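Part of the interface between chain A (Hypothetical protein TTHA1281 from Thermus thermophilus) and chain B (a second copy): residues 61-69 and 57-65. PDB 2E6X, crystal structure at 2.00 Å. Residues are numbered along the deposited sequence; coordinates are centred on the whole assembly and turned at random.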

# COMPACT_ATOMS: atom_id res chain seq x y z
N ARG A 61 1.30 6.82 -11.45
CA ARG A 61 2.79 6.73 -11.32
C ARG A 61 3.16 6.08 -9.98
O ARG A 61 3.65 6.76 -9.05
N VAL A 62 2.90 4.78 -9.86
CA VAL A 62 3.13 4.03 -8.62
C VAL A 62 3.66 2.63 -8.98
O VAL A 62 3.22 2.02 -9.96
N ARG A 63 4.58 2.14 -8.17
CA ARG A 63 5.16 0.85 -8.35
C ARG A 63 5.06 0.15 -7.00
O ARG A 63 5.56 0.64 -5.99
N VAL A 64 4.40 -0.98 -6.98
CA VAL A 64 4.28 -1.75 -5.73
C VAL A 64 5.35 -2.84 -5.79
O VAL A 64 5.49 -3.55 -6.79
N GLU A 65 6.10 -2.97 -4.70
CA GLU A 65 7.23 -3.90 -4.66
C GLU A 65 7.15 -4.92 -3.55
O GLU A 65 6.90 -4.56 -2.40
N TRP A 66 7.43 -6.19 -3.87
CA TRP A 66 7.35 -7.21 -2.83
C TRP A 66 8.74 -7.47 -2.30
O TRP A 66 9.68 -7.69 -3.07
N VAL A 67 8.88 -7.42 -0.99
CA VAL A 67 10.15 -7.65 -0.34
C VAL A 67 10.19 -9.03 0.24
O VAL A 67 9.47 -9.31 1.18
N GLU A 68 11.04 -9.90 -0.32
CA GLU A 68 11.17 -11.28 0.12
C GLU A 68 11.86 -11.32 1.48
O GLU A 68 12.80 -10.54 1.74
N GLU A 69 11.40 -12.20 2.37
CA GLU A 69 12.05 -12.30 3.67
C GLU A 69 13.33 -13.12 3.60
O GLU A 69 14.19 -12.91 4.47
OXT GLU A 69 13.48 -13.94 2.64
N VAL B 57 1.64 -9.10 -6.63
CA VAL B 57 2.54 -7.95 -6.63
C VAL B 57 3.71 -8.31 -7.54
O VAL B 57 4.08 -7.53 -8.41
N GLN B 58 4.28 -9.49 -7.33
CA GLN B 58 5.40 -9.88 -8.20
C GLN B 58 5.04 -9.87 -9.69
O GLN B 58 5.88 -9.49 -10.48
N GLU B 59 3.84 -10.28 -10.08
CA GLU B 59 3.52 -10.22 -11.52
C GLU B 59 3.08 -8.81 -11.97
O GLU B 59 2.73 -8.58 -13.14
N GLY B 60 3.12 -7.84 -11.07
CA GLY B 60 2.69 -6.51 -11.46
C GLY B 60 1.19 -6.34 -11.62
O GLY B 60 0.73 -5.29 -12.12
N ARG B 61 0.40 -7.33 -11.20
CA ARG B 61 -1.09 -7.24 -11.29
C ARG B 61 -1.66 -6.53 -10.05
O ARG B 61 -2.28 -7.17 -9.18
N VAL B 62 -1.42 -5.23 -9.96
CA VAL B 62 -1.82 -4.42 -8.80
C VAL B 62 -2.28 -3.04 -9.29
O VAL B 62 -1.71 -2.48 -10.22
N ARG B 63 -3.32 -2.53 -8.65
CA ARG B 63 -3.86 -1.24 -8.98
C ARG B 63 -3.96 -0.48 -7.66
O ARG B 63 -4.61 -0.93 -6.72
N VAL B 64 -3.30 0.65 -7.60
CA VAL B 64 -3.37 1.47 -6.38
C VAL B 64 -4.42 2.55 -6.64
O VAL B 64 -4.40 3.22 -7.69
N GLU B 65 -5.32 2.73 -5.69
CA GLU B 65 -6.44 3.66 -5.86
C GLU B 65 -6.52 4.73 -4.79
O GLU B 65 -6.45 4.42 -3.60

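Val57(B) and Val64(A) cover the most surface in this contact, and Trp66(A) comes next. Side chains along the chain A strand alternate. Val62(A), Val64(A) and Trp66(A) direct CA-to-CB toward chain B, whereas Arg63(A) and Glu65(A) direct theirs away.

Val57(B), on the helix, is a t rotamer and points toward chain A. Its CG1 lies 3.6 Å from CG1 of Val64(A) and 3.9 Å from CB of Trp66(A). Val57(B) CG1 also packs on the strand backbone, 3.5 Å from Val64(A) O.

Val64(A) is also t. Its CG2 meets the chain B strand, 3.7 Å from CG2 of Val64(B) and 4.0 Å from CG1 of Val62(B). Val62(A) CG1 adds a contact to Val64(B) CG2 at 4.0 Å. All these valines are t, and their methyls form a small apolar cluster.

Trp66(A) has chi1 t and chi2 -92°. Its ring lies oblique to Val57(B) CG2 and Gln58(B) NE2.

Polar links add to the apolar contact. Gln58(B) NE2 gives a weak hydrogen bond to Glu68(A) OE1, 3.2 Å. It also donates to water 2, which in turn donates to Trp66(A) O. Water 1 donates to Val64(A) O and Val57(B) O, both at 2.7 Å from its oxygen, and so bridges two backbone carbonyls.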

# COMPACT_ATOMS: atom_id res chain seq x y z
CB ARG A 61 3.43 8.13 -11.34
CG ARG A 61 3.31 8.86 -12.68
CD ARG A 61 3.75 10.31 -12.52
NE ARG A 61 3.25 11.14 -13.60
CZ ARG A 61 3.65 11.02 -14.87
NH1 ARG A 61 4.55 10.08 -15.19
NH2 ARG A 61 3.15 11.82 -15.81
CB VAL A 62 1.83 3.74 -7.87
CG1 VAL A 62 2.15 3.21 -6.46
CG2 VAL A 62 0.98 4.95 -7.79
CB ARG A 63 6.61 0.94 -8.77
CG ARG A 63 7.29 -0.45 -8.85
CD ARG A 63 8.66 -0.38 -9.51
NE ARG A 63 9.37 -1.66 -9.40
CZ ARG A 63 9.17 -2.68 -10.23
NH1 ARG A 63 8.29 -2.57 -11.25
NH2 ARG A 63 9.87 -3.79 -10.08
CB VAL A 64 2.90 -2.35 -5.57
CG1 VAL A 64 2.83 -3.21 -4.21
CG2 VAL A 64 1.89 -1.21 -5.54
CB GLU A 65 8.54 -3.06 -4.50
CG GLU A 65 8.79 -2.14 -5.70
CD GLU A 65 9.99 -1.21 -5.51
OE1 GLU A 65 10.72 -1.31 -4.48
OE2 GLU A 65 10.21 -0.37 -6.42
CB TRP A 66 6.73 -8.50 -3.36
CG TRP A 66 6.61 -9.53 -2.29
CD1 TRP A 66 7.51 -10.51 -1.95
CD2 TRP A 66 5.53 -9.63 -1.36
NE1 TRP A 66 7.05 -11.22 -0.86
CE2 TRP A 66 5.84 -10.70 -0.48
CE3 TRP A 66 4.33 -8.94 -1.19
CZ2 TRP A 66 5.00 -11.07 0.57
CZ3 TRP A 66 3.49 -9.31 -0.15
CH2 TRP A 66 3.83 -10.37 0.71
CB VAL A 67 10.34 -6.67 0.82
CG1 VAL A 67 11.68 -6.91 1.45
CG2 VAL A 67 10.19 -5.21 0.33
CB GLU A 68 12.01 -12.06 -0.90
CG GLU A 68 11.52 -12.02 -2.33
CD GLU A 68 10.55 -13.13 -2.67
OE1 GLU A 68 10.79 -13.80 -3.71
OE2 GLU A 68 9.56 -13.32 -1.92
CB GLU A 69 11.09 -12.85 4.74
CG GLU A 69 9.86 -13.56 4.21
CD GLU A 69 10.19 -14.92 3.66
OE1 GLU A 69 9.24 -15.69 3.35
OE2 GLU A 69 11.39 -15.23 3.53
CB VAL B 57 3.05 -7.60 -5.22
CG1 VAL B 57 4.11 -6.42 -5.32
CG2 VAL B 57 1.84 -7.16 -4.37
CB GLN B 58 5.96 -11.25 -7.78
CG GLN B 58 6.64 -11.16 -6.40
CD GLN B 58 7.45 -12.39 -6.08
OE1 GLN B 58 7.03 -13.49 -6.34
NE2 GLN B 58 8.63 -12.19 -5.50
CB GLU B 59 2.43 -11.23 -11.86
CG GLU B 59 2.76 -12.62 -11.35
CD GLU B 59 1.64 -13.62 -11.57
OE1 GLU B 59 0.46 -13.27 -11.36
OE2 GLU B 59 1.96 -14.77 -11.91
CB ARG B 61 -1.73 -8.64 -11.35
CG ARG B 61 -1.41 -9.44 -12.62
CD ARG B 61 -1.87 -10.87 -12.46
NE ARG B 61 -1.22 -11.76 -13.42
CZ ARG B 61 -1.43 -11.69 -14.73
NH1 ARG B 61 -2.26 -10.77 -15.23
NH2 ARG B 61 -0.80 -12.53 -15.55
CB VAL B 62 -0.64 -4.10 -7.87
CG1 VAL B 62 -1.17 -3.50 -6.55
CG2 VAL B 62 0.17 -5.30 -7.61
CB ARG B 63 -5.23 -1.36 -9.61
CG ARG B 63 -5.88 0.03 -9.85
CD ARG B 63 -7.14 -0.08 -10.70
NE ARG B 63 -7.85 1.21 -10.75
CZ ARG B 63 -7.53 2.18 -11.60
NH1 ARG B 63 -6.51 2.03 -12.47
NH2 ARG B 63 -8.24 3.30 -11.61
CB VAL B 64 -2.03 2.09 -6.04
CG1 VAL B 64 -2.16 3.01 -4.72
CG2 VAL B 64 -1.04 0.95 -5.81
CB GLU B 65 -7.76 2.82 -5.86
CG GLU B 65 -7.83 1.85 -7.04
CD GLU B 65 -9.05 0.93 -6.99
OE1 GLU B 65 -9.92 1.07 -6.08
OE2 GLU B 65 -9.14 0.05 -7.89
O HOH W 1 3.82 -4.82 -8.51
O HOH W 2 9.91 -9.63 -4.97